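Local coordinates for protein glycerate dehydrogenase (PDB 6P2I) that probably reduces acyclic imino acids to amino acids with NADPH, acting as an imine reductase built on the D-2-hydroxyacid dehydrogenase fold, at residues A[190-196]-A[214-219]; A[147-151]-A[169-173]; A[206-212]-A[231-237]. Residues are numbered along the deposited sequence.

Contact 1: residues A[190-196]-A[214-219]; sequences MKKSDII and LLSLMK
A salt bridge of 2.7 Å between Lys219 NZ and Asp194 OD1 anchors this contact within the Rossmann-type nucleotide-binding domain, at the beta-alpha-beta unit formed by strand 195-198, helix 212-215 and strand 223-226. The extended Lys219 chain (m, t, t, t) runs past the end of helix 186-192, its CD 3.5 Å from Ser193 O, while the other carboxylate oxygen of Asp194 accepts from Thr144 N. Three waters supply the rest of the polar link. The first donates to Met190 O (2.8 Å) and Ser193 O (2.6 Å) and accepts from Lys219 N (2.8 Å); the second joins Lys191 O to Leu217 O; the third joins Lys192 O to Lys219 NZ. Ser193 leaves helical geometry at phi/psi -80/135. Opposite, Leu215 to Met218 form a type I turn, after which the chain continues extended. The register sets Met190 beside Met218 (CA to CA 5.4 Å) and Lys191 beside Leu217 (also 5.4 Å). Met190, in the m, m, m rotamer, is the apolar centre: its CB lies 4.2 Å from Leu217 CB, its CG 4.2 Å from Leu214 CD2 and its CE 3.9 Å from Met218 CG. Beyond it, Ile196 CD1 meets Met218 SD at 3.9 Å.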
loop_
_atom_site.group_PDB
_atom_site.type_symbol
_atom_site.label_atom_id
_atom_site.label_comp_id
_atom_site.label_asym_id
_atom_site.label_seq_id
_atom_site.Cartn_x
_atom_site.Cartn_y
_atom_site.Cartn_z
ATOM N N MET A 190 9.975 -9.765 -18.046
ATOM C CA MET A 190 9.021 -10.737 -17.521
ATOM C C MET A 190 9.722 -11.822 -16.715
ATOM O O MET A 190 9.166 -12.303 -15.724
ATOM C CB MET A 190 8.208 -11.362 -18.659
ATOM C CG MET A 190 7.401 -10.353 -19.484
ATOM S SD MET A 190 6.194 -9.434 -18.516
ATOM C CE MET A 190 4.951 -10.692 -18.212
ATOM N N LYS A 191 10.941 -12.206 -17.110
ATOM C CA LYS A 191 11.647 -13.270 -16.404
ATOM C C LYS A 191 12.186 -12.796 -15.060
ATOM O O LYS A 191 12.176 -13.554 -14.083
ATOM C CB LYS A 191 12.798 -13.799 -17.258
ATOM C CG LYS A 191 12.399 -14.696 -18.416
ATOM C CD LYS A 191 13.631 -15.066 -19.228
ATOM C CE LYS A 191 13.298 -15.989 -20.385
ATOM N NZ LYS A 191 14.429 -16.071 -21.356
ATOM N N LYS A 192 12.678 -11.558 -14.990
ATOM C CA LYS A 192 13.470 -11.134 -13.841
ATOM C C LYS A 192 12.685 -10.334 -12.808
ATOM O O LYS A 192 13.164 -10.188 -11.678
ATOM C CB LYS A 192 14.669 -10.294 -14.300
ATOM C CG LYS A 192 15.632 -11.008 -15.250
ATOM C CD LYS A 192 16.316 -12.188 -14.592
ATOM C CE LYS A 192 17.822 -12.152 -14.837
ATOM N NZ LYS A 192 18.169 -12.041 -16.283
ATOM N N SER A 193 11.503 -9.825 -13.147
ATOM C CA SER A 193 10.788 -8.940 -12.235
ATOM C C SER A 193 10.052 -9.720 -11.156
ATOM O O SER A 193 9.381 -10.718 -11.430
ATOM C CB SER A 193 9.781 -8.068 -12.988
ATOM O OG SER A 193 10.422 -7.275 -13.969
ATOM N N ASP A 194 10.172 -9.244 -9.922
ATOM C CA ASP A 194 9.300 -9.716 -8.857
ATOM C C ASP A 194 7.950 -9.031 -8.922
ATOM O O ASP A 194 6.926 -9.626 -8.554
ATOM C CB ASP A 194 9.971 -9.462 -7.513
ATOM C CG ASP A 194 11.293 -10.162 -7.416
ATOM O OD1 ASP A 194 11.287 -11.401 -7.556
ATOM O OD2 ASP A 194 12.345 -9.501 -7.220
ATOM N N ILE A 195 7.947 -7.782 -9.374
ATOM C CA ILE A 195 6.751 -6.968 -9.521
ATOM C C ILE A 195 6.791 -6.369 -10.920
ATOM O O ILE A 195 7.834 -5.865 -11.350
ATOM C CB ILE A 195 6.693 -5.861 -8.450
ATOM C CG1 ILE A 195 6.704 -6.480 -7.042
ATOM C CG2 ILE A 195 5.469 -4.976 -8.661
ATOM C CD1 ILE A 195 7.554 -5.731 -6.026
ATOM N N ILE A 196 5.679 -6.458 -11.645
ATOM C CA ILE A 196 5.581 -5.898 -12.986
ATOM C C ILE A 196 4.455 -4.886 -12.969
ATOM O O ILE A 196 3.364 -5.187 -12.475
ATOM C CB ILE A 196 5.313 -6.983 -14.044
ATOM C CG1 ILE A 196 6.459 -7.988 -14.085
ATOM C CG2 ILE A 196 5.071 -6.343 -15.423
ATOM C CD1 ILE A 196 6.097 -9.338 -14.680
ATOM N N LEU A 214 4.438 -14.456 -22.970
ATOM C CA LEU A 214 5.167 -13.593 -22.042
ATOM C C LEU A 214 4.687 -13.788 -20.611
ATOM O O LEU A 214 5.496 -13.807 -19.675
ATOM C CB LEU A 214 5.023 -12.130 -22.457
ATOM C CG LEU A 214 5.859 -11.733 -23.670
ATOM C CD1 LEU A 214 5.512 -10.309 -24.107
ATOM C CD2 LEU A 214 7.345 -11.873 -23.368
ATOM N N LEU A 215 3.371 -13.920 -20.417
ATOM C CA LEU A 215 2.847 -14.158 -19.076
ATOM C C LEU A 215 3.369 -15.468 -18.492
ATOM O O LEU A 215 3.546 -15.582 -17.274
ATOM C CB LEU A 215 1.317 -14.160 -19.104
ATOM C CG LEU A 215 0.634 -12.811 -19.344
ATOM C CD1 LEU A 215 -0.811 -13.025 -19.732
ATOM C CD2 LEU A 215 0.740 -11.926 -18.102
ATOM N N SER A 216 3.633 -16.463 -19.334
ATOM C CA SER A 216 4.117 -17.742 -18.826
ATOM C C SER A 216 5.541 -17.660 -18.301
ATOM O O SER A 216 6.005 -18.614 -17.665
ATOM C CB SER A 216 4.045 -18.811 -19.911
ATOM O OG SER A 216 5.090 -18.649 -20.854
ATOM N N LEU A 217 6.244 -16.557 -18.549
ATOM C CA LEU A 217 7.614 -16.405 -18.074
ATOM C C LEU A 217 7.704 -15.841 -16.660
ATOM O O LEU A 217 8.796 -15.860 -16.075
ATOM C CB LEU A 217 8.407 -15.505 -19.023
ATOM C CG LEU A 217 8.428 -15.904 -20.501
ATOM C CD1 LEU A 217 9.081 -14.801 -21.306
ATOM C CD2 LEU A 217 9.163 -17.222 -20.699
ATOM N N MET A 218 6.588 -15.362 -16.099
ATOM C CA MET A 218 6.601 -14.700 -14.797
ATOM C C MET A 218 7.143 -15.612 -13.708
ATOM O O MET A 218 7.029 -16.839 -13.773
ATOM C CB MET A 218 5.194 -14.225 -14.415
ATOM C CG MET A 218 4.531 -13.373 -15.476
ATOM S SD MET A 218 3.358 -12.155 -14.871
ATOM C CE MET A 218 1.853 -13.142 -14.752
ATOM N N LYS A 219 7.729 -14.983 -12.694
ATOM C CA LYS A 219 8.191 -15.702 -11.525
ATOM C C LYS A 219 7.002 -16.310 -10.781
ATOM O O LYS A 219 5.901 -15.751 -10.790
ATOM C CB LYS A 219 8.958 -14.758 -10.608
ATOM C CG LYS A 219 10.412 -14.553 -11.011
ATOM C CD LYS A 219 11.060 -13.540 -10.085
ATOM C CE LYS A 219 12.560 -13.718 -10.018
ATOM N NZ LYS A 219 13.123 -12.791 -9.006
HETATM O O HOH W 1 8.046 -12.227 -13.142
HETATM O O HOH W 2 10.769 -16.084 -14.376
HETATM O O HOH W 3 15.209 -11.314 -10.527
#

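Contact 2: residues A[147-151]-A[169-173]; sequences LIGIG and IGLNK. With NAP (NADP nicotinamide-adenine-dinucleotide phosphate), chain C.
Gly149 turns out of its strand at phi/psi 103/121, where a side chain would be jammed against the preceding carbonyl oxygen, and a CB on Gly151 would clash with NADP O5B. At Gly170 the limit is a neighbour: a CB would clash with Ile150 CG2. Before this turn the backbones run parallel, pairing Leu147 with Gly170 (CA to CA 4.3 Å) and Ile148 with Leu171 (5.4 Å). The bonds are Leu147 N to Ile169 O (2.9 Å), Leu171 N to Leu147 O (3.0 Å) and Gly149 N to Leu171 O (2.9 Å). This is the first beta-alpha-beta unit of a Rossmann fold, its glycines fitting the GxGxxG pattern, with Gly151 the N-cap of helix 152-163. On one face Ile148 CG2 packs 4.1 Å from Leu171 CD1, which also lies 3.6 Å from adenine C2A. Ile150 N donates to ribose O3B (3.0 Å), and Lys173 NZ reaches O1X of the 2'-phosphate at 3.0 Å. Asn172 ND2, hydrogen-bonded to Arg176 O, also donates to water 4 (3.1 Å), which donates to phosphate O2X (2.6 Å).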
loop_
_atom_site.group_PDB
_atom_site.type_symbol
_atom_site.label_atom_id
_atom_site.label_comp_id
_atom_site.label_asym_id
_atom_site.label_seq_id
_atom_site.Cartn_x
_atom_site.Cartn_y
_atom_site.Cartn_z
ATOM N N LEU A 147 9.067 -2.032 -15.074
ATOM C CA LEU A 147 8.108 -1.026 -15.521
ATOM C C LEU A 147 8.010 -1.108 -17.038
ATOM O O LEU A 147 8.979 -0.816 -17.746
ATOM C CB LEU A 147 8.543 0.360 -15.050
ATOM C CG LEU A 147 8.813 0.466 -13.540
ATOM C CD1 LEU A 147 9.402 1.829 -13.159
ATOM C CD2 LEU A 147 7.532 0.200 -12.762
ATOM N N ILE A 148 6.849 -1.531 -17.542
ATOM C CA ILE A 148 6.596 -1.565 -18.978
ATOM C C ILE A 148 6.025 -0.192 -19.328
ATOM O O ILE A 148 4.833 0.069 -19.137
ATOM C CB ILE A 148 5.655 -2.706 -19.369
ATOM C CG1 ILE A 148 6.251 -4.058 -18.970
ATOM C CG2 ILE A 148 5.334 -2.664 -20.883
ATOM C CD1 ILE A 148 5.288 -5.225 -19.130
ATOM N N GLY A 149 6.892 0.697 -19.813
ATOM C CA GLY A 149 6.556 2.103 -19.945
ATOM C C GLY A 149 7.212 2.897 -18.836
ATOM O O GLY A 149 6.990 2.615 -17.653
ATOM N N ILE A 150 8.053 3.866 -19.202
ATOM C CA ILE A 150 8.846 4.604 -18.229
ATOM C C ILE A 150 8.797 6.081 -18.600
ATOM O O ILE A 150 9.831 6.758 -18.685
ATOM C CB ILE A 150 10.288 4.058 -18.146
ATOM C CG1 ILE A 150 10.879 3.847 -19.545
ATOM C CG2 ILE A 150 10.315 2.740 -17.389
ATOM C CD1 ILE A 150 12.285 3.248 -19.514
ATOM N N GLY A 151 7.586 6.580 -18.814
ATOM C CA GLY A 151 7.315 7.979 -19.080
ATOM C C GLY A 151 6.955 8.715 -17.807
ATOM O O GLY A 151 7.580 8.511 -16.759
ATOM N N ILE A 169 13.915 -1.981 -13.133
ATOM C CA ILE A 169 14.190 -2.208 -14.543
ATOM C C ILE A 169 12.953 -1.778 -15.328
ATOM O O ILE A 169 11.879 -1.549 -14.769
ATOM C CB ILE A 169 14.590 -3.671 -14.847
ATOM C CG1 ILE A 169 13.405 -4.621 -14.657
ATOM C CG2 ILE A 169 15.802 -4.101 -13.993
ATOM C CD1 ILE A 169 13.749 -6.085 -14.891
ATOM N N GLY A 170 13.115 -1.625 -16.634
ATOM C CA GLY A 170 12.002 -1.084 -17.388
ATOM C C GLY A 170 12.294 -1.064 -18.868
ATOM O O GLY A 170 13.382 -1.437 -19.323
ATOM N N LEU A 171 11.292 -0.631 -19.625
ATOM C CA LEU A 171 11.447 -0.567 -21.067
ATOM C C LEU A 171 10.565 0.532 -21.617
ATOM O O LEU A 171 9.516 0.859 -21.053
ATOM C CB LEU A 171 11.116 -1.900 -21.755
ATOM C CG LEU A 171 9.698 -2.470 -21.744
ATOM C CD1 LEU A 171 8.879 -1.943 -22.899
ATOM C CD2 LEU A 171 9.753 -3.981 -21.839
ATOM N N ASN A 172 11.012 1.094 -22.734
ATOM C CA ASN A 172 10.229 2.040 -23.496
ATOM C C ASN A 172 10.357 1.648 -24.963
ATOM O O ASN A 172 10.910 0.595 -25.301
ATOM C CB ASN A 172 10.669 3.483 -23.201
ATOM C CG ASN A 172 12.131 3.747 -23.558
ATOM O OD1 ASN A 172 12.767 2.974 -24.273
ATOM N ND2 ASN A 172 12.667 4.851 -23.049
ATOM N N LYS A 173 9.833 2.494 -25.841
ATOM C CA LYS A 173 9.831 2.234 -27.273
ATOM C C LYS A 173 11.006 2.887 -27.989
ATOM O O LYS A 173 11.623 2.264 -28.862
ATOM C CB LYS A 173 8.505 2.728 -27.873
ATOM C CG LYS A 173 8.464 2.817 -29.389
ATOM C CD LYS A 173 7.189 3.515 -29.871
ATOM C CE LYS A 173 6.859 4.767 -29.047
ATOM N NZ LYS A 173 7.823 5.892 -29.256
HETATM P PA NAP C . 3.874 8.702 -21.218
HETATM O O1A NAP C . 3.503 8.959 -22.664
HETATM O O2A NAP C . 4.592 9.764 -20.438
HETATM O O5B NAP C . 4.776 7.384 -21.178
HETATM C C5B NAP C . 4.468 6.251 -21.984
HETATM C C4B NAP C . 5.638 5.281 -21.866
HETATM O O4B NAP C . 5.292 4.101 -22.595
HETATM C C3B NAP C . 6.916 5.831 -22.506
HETATM O O3B NAP C . 8.059 5.269 -21.830
HETATM C C2B NAP C . 6.878 5.267 -23.905
HETATM O O2B NAP C . 8.165 5.148 -24.492
HETATM C C1B NAP C . 6.299 3.899 -23.594
HETATM N N9A NAP C . 5.764 3.259 -24.805
HETATM C C8A NAP C . 4.898 3.789 -25.692
HETATM N N7A NAP C . 4.654 2.909 -26.694
HETATM C C5A NAP C . 5.394 1.812 -26.444
HETATM C C6A NAP C . 5.609 0.506 -27.096
HETATM N N6A NAP C . 4.971 0.199 -28.251
HETATM N N1A NAP C . 6.456 -0.357 -26.498
HETATM C C2A NAP C . 7.099 -0.066 -25.345
HETATM N N3A NAP C . 6.957 1.100 -24.686
HETATM C C4A NAP C . 6.125 2.052 -25.198
HETATM O O3 NAP C . 2.506 8.211 -20.515
HETATM P PN NAP C . 2.105 8.326 -18.962
HETATM O O1N NAP C . 1.744 9.750 -18.623
HETATM O O2N NAP C . 3.150 7.635 -18.115
HETATM O O5D NAP C . 0.742 7.477 -18.966
HETATM C C5D NAP C . 0.754 6.097 -19.351
HETATM C C4D NAP C . -0.662 5.540 -19.378
HETATM O O4D NAP C . -1.194 5.544 -18.057
HETATM C C3D NAP C . -1.661 6.382 -20.160
HETATM O O3D NAP C . -1.607 6.134 -21.573
HETATM C C2D NAP C . -2.985 5.972 -19.532
HETATM O O2D NAP C . -3.586 4.936 -20.319
HETATM C C1D NAP C . -2.610 5.455 -18.141
HETATM N N1N NAP C . -3.243 6.272 -17.099
HETATM C C2N NAP C . -4.029 5.679 -16.182
HETATM C C3N NAP C . -4.662 6.422 -15.189
HETATM C C7N NAP C . -5.562 5.742 -14.188
HETATM O O7N NAP C . -6.345 6.416 -13.535
HETATM N N7N NAP C . -5.543 4.407 -14.063
HETATM C C4N NAP C . -4.469 7.806 -15.156
HETATM C C5N NAP C . -3.657 8.403 -16.123
HETATM C C6N NAP C . -3.049 7.601 -17.083
HETATM P P2B NAP C . 8.890 6.349 -25.292
HETATM O O1X NAP C . 7.897 6.796 -26.351
HETATM O O2X NAP C . 9.140 7.419 -24.262
HETATM O O3X NAP C . 10.156 5.711 -25.797
HETATM O O HOH W 4 10.353 6.642 -22.122
#

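Contact 3: residues A[206-212]-A[231-237]; sequences TEIILTE and NLIDEQA
Two connecting segments of the Rossmann-type domain are laced together here by main-chain hydrogen bonds: the loop between strand 195-198 and helix 212-215, and the lead-in to helix 235-243. Ile208 N donates to Asn231 O (2.9 Å), Leu210 N to Leu232 O (3.1 Å) and Asp234 N to Leu210 O (3.0 Å), so that Leu210 and Ile233 form a single isolated bridge, CA to CA 4.7 Å. A type II turn from Thr206 to Ile209 and an inverse gamma turn centred on Leu210 shape the loop. Leu210 (m, t) points toward the other segment, Leu210 CB lying 4.1 Å from Ile233 CG2. Leu232 CD2 approaches Thr206 O at 3.4 Å; Thr206 also touches NADP. Farther along, Asp234 (chi1 t) is an N-cap whose OD1 accepts from Ala237 N at 3.0 Å. Its OD2 takes a bond from a water (2.5 Å) that accepts from Glu212 N (2.8 Å), and Glu212 CB meets Ala237 CB at 3.7 Å. One carboxylate thus serves two helix starts, capping its own directly and reaching the other through water.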
loop_
_atom_site.group_PDB
_atom_site.type_symbol
_atom_site.label_atom_id
_atom_site.label_comp_id
_atom_site.label_asym_id
_atom_site.label_seq_id
_atom_site.Cartn_x
_atom_site.Cartn_y
_atom_site.Cartn_z
ATOM N N THR A 206 0.387 -1.710 -28.906
ATOM C CA THR A 206 0.510 -2.187 -27.539
ATOM C C THR A 206 -0.654 -3.056 -27.086
ATOM O O THR A 206 -0.588 -3.615 -25.993
ATOM C CB THR A 206 0.664 -1.002 -26.580
ATOM O OG1 THR A 206 -0.530 -0.214 -26.605
ATOM C CG2 THR A 206 1.841 -0.138 -26.995
ATOM N N GLU A 207 -1.712 -3.186 -27.886
ATOM C CA GLU A 207 -2.791 -4.092 -27.516
ATOM C C GLU A 207 -2.252 -5.508 -27.380
ATOM O O GLU A 207 -1.524 -5.989 -28.253
ATOM C CB GLU A 207 -3.911 -4.037 -28.556
ATOM C CG GLU A 207 -4.750 -2.781 -28.432
ATOM C CD GLU A 207 -6.228 -3.066 -28.460
ATOM O OE1 GLU A 207 -6.634 -4.145 -27.974
ATOM O OE2 GLU A 207 -6.981 -2.214 -28.981
ATOM N N ILE A 208 -2.593 -6.160 -26.267
ATOM C CA ILE A 208 -2.151 -7.519 -25.962
ATOM C C ILE A 208 -0.631 -7.607 -26.025
ATOM O O ILE A 208 -0.073 -8.576 -26.559
ATOM C CB ILE A 208 -2.792 -8.558 -26.903
ATOM C CG1 ILE A 208 -4.230 -8.174 -27.252
ATOM C CG2 ILE A 208 -2.778 -9.942 -26.254
ATOM C CD1 ILE A 208 -5.196 -8.358 -26.105
ATOM N N ILE A 209 0.053 -6.593 -25.494
ATOM C CA ILE A 209 1.508 -6.667 -25.444
ATOM C C ILE A 209 1.952 -7.760 -24.477
ATOM O O ILE A 209 2.985 -8.407 -24.693
ATOM C CB ILE A 209 2.116 -5.298 -25.084
ATOM C CG1 ILE A 209 3.620 -5.293 -25.378
ATOM C CG2 ILE A 209 1.824 -4.925 -23.634
ATOM C CD1 ILE A 209 4.331 -4.015 -24.968
ATOM N N LEU A 210 1.174 -8.011 -23.423
ATOM C CA LEU A 210 1.449 -9.124 -22.507
ATOM C C LEU A 210 0.723 -10.346 -23.055
ATOM O O LEU A 210 -0.429 -10.623 -22.718
ATOM C CB LEU A 210 1.021 -8.790 -21.085
ATOM C CG LEU A 210 1.895 -7.795 -20.317
ATOM C CD1 LEU A 210 1.622 -7.881 -18.820
ATOM C CD2 LEU A 210 3.367 -8.023 -20.619
ATOM N N THR A 211 1.411 -11.077 -23.922
ATOM C CA THR A 211 0.873 -12.277 -24.542
ATOM C C THR A 211 0.826 -13.429 -23.540
ATOM O O THR A 211 1.421 -13.378 -22.457
ATOM C CB THR A 211 1.734 -12.663 -25.738
ATOM O OG1 THR A 211 3.067 -12.905 -25.278
ATOM C CG2 THR A 211 1.768 -11.529 -26.747
ATOM N N GLU A 212 0.108 -14.489 -23.925
ATOM C CA GLU A 212 0.128 -15.716 -23.133
ATOM C C GLU A 212 1.556 -16.208 -22.929
ATOM O O GLU A 212 1.928 -16.618 -21.824
ATOM C CB GLU A 212 -0.717 -16.803 -23.804
ATOM C CG GLU A 212 -0.738 -18.118 -23.031
ATOM C CD GLU A 212 -1.565 -19.190 -23.710
ATOM O OE1 GLU A 212 -2.195 -18.898 -24.746
ATOM O OE2 GLU A 212 -1.583 -20.331 -23.205
ATOM N N ASN A 231 -6.945 -4.071 -22.013
ATOM C CA ASN A 231 -6.639 -4.577 -23.345
ATOM C C ASN A 231 -5.150 -4.728 -23.620
ATOM O O ASN A 231 -4.789 -5.298 -24.656
ATOM C CB ASN A 231 -7.256 -3.632 -24.377
ATOM C CG ASN A 231 -8.623 -3.145 -23.956
ATOM O OD1 ASN A 231 -8.752 -2.263 -23.092
ATOM N ND2 ASN A 231 -9.659 -3.735 -24.541
ATOM N N LEU A 232 -4.283 -4.214 -22.744
ATOM C CA LEU A 232 -2.848 -4.409 -22.912
ATOM C C LEU A 232 -2.437 -5.845 -22.644
ATOM O O LEU A 232 -1.333 -6.243 -23.027
ATOM C CB LEU A 232 -2.073 -3.481 -21.971
ATOM C CG LEU A 232 -2.258 -1.983 -22.198
ATOM C CD1 LEU A 232 -1.559 -1.216 -21.121
ATOM C CD2 LEU A 232 -1.709 -1.586 -23.562
ATOM N N ILE A 233 -3.289 -6.619 -21.979
ATOM C CA ILE A 233 -2.975 -7.976 -21.544
ATOM C C ILE A 233 -3.888 -8.948 -22.273
ATOM O O ILE A 233 -5.055 -8.633 -22.533
ATOM C CB ILE A 233 -3.156 -8.126 -20.018
ATOM C CG1 ILE A 233 -2.414 -7.011 -19.275
ATOM C CG2 ILE A 233 -2.712 -9.511 -19.559
ATOM C CD1 ILE A 233 -2.614 -7.046 -17.763
ATOM N N ASP A 234 -3.355 -10.127 -22.606
ATOM C CA ASP A 234 -4.219 -11.253 -22.944
ATOM C C ASP A 234 -4.981 -11.630 -21.680
ATOM O O ASP A 234 -4.488 -12.409 -20.855
ATOM C CB ASP A 234 -3.406 -12.435 -23.482
ATOM C CG ASP A 234 -4.276 -13.588 -23.974
ATOM O OD1 ASP A 234 -5.381 -13.819 -23.428
ATOM O OD2 ASP A 234 -3.834 -14.286 -24.912
ATOM N N GLU A 235 -6.178 -11.065 -21.510
ATOM C CA GLU A 235 -6.866 -11.173 -20.229
ATOM C C GLU A 235 -7.304 -12.599 -19.933
ATOM O O GLU A 235 -7.317 -13.008 -18.765
ATOM C CB GLU A 235 -8.066 -10.238 -20.205
ATOM C CG GLU A 235 -8.580 -9.950 -18.822
ATOM C CD GLU A 235 -9.695 -8.935 -18.845
ATOM O OE1 GLU A 235 -9.407 -7.755 -18.555
ATOM O OE2 GLU A 235 -10.842 -9.324 -19.183
ATOM N N GLN A 236 -7.669 -13.361 -20.966
ATOM C CA GLN A 236 -7.999 -14.766 -20.765
ATOM C C GLN A 236 -6.784 -15.543 -20.282
ATOM O O GLN A 236 -6.897 -16.394 -19.390
ATOM C CB GLN A 236 -8.546 -15.374 -22.058
ATOM C CG GLN A 236 -9.969 -14.958 -22.371
ATOM C CD GLN A 236 -10.581 -15.779 -23.485
ATOM O OE1 GLN A 236 -9.921 -16.094 -24.476
ATOM N NE2 GLN A 236 -11.849 -16.141 -23.323
ATOM N N ALA A 237 -5.612 -15.268 -20.858
ATOM C CA ALA A 237 -4.400 -15.931 -20.388
ATOM C C ALA A 237 -4.071 -15.515 -18.961
ATOM O O ALA A 237 -3.620 -16.342 -18.159
ATOM C CB ALA A 237 -3.227 -15.627 -21.318
HETATM O O HOH W 5 -1.631 -14.170 -26.113
#

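In the fold
From the N terminus, contact 2 comes first, closing the loop from strand 144-148 through helix 152-163 to strand 167-171, and it is complete before the others open. Contact 1 opens next, at 190-196; contact 3 opens at 206-212 before contact 1 closes at 214-219, and closes later at 231-237, so these two cross. Their crossing binds helices 186-192, 212-215 and 235-243 together, with Leu215 CD1 lying 3.9 Å from Ala237 CB. Contacts 1 and 2 share the parallel sheet through neighbouring strands 195-198 and 144-148, where Ile196 CG2 meets Ile148 CD1 at 3.9 Å. Leu210 joins all three, its CD2 3.8 Å from Met190 SD and 3.7 Å from Ile148 CD1.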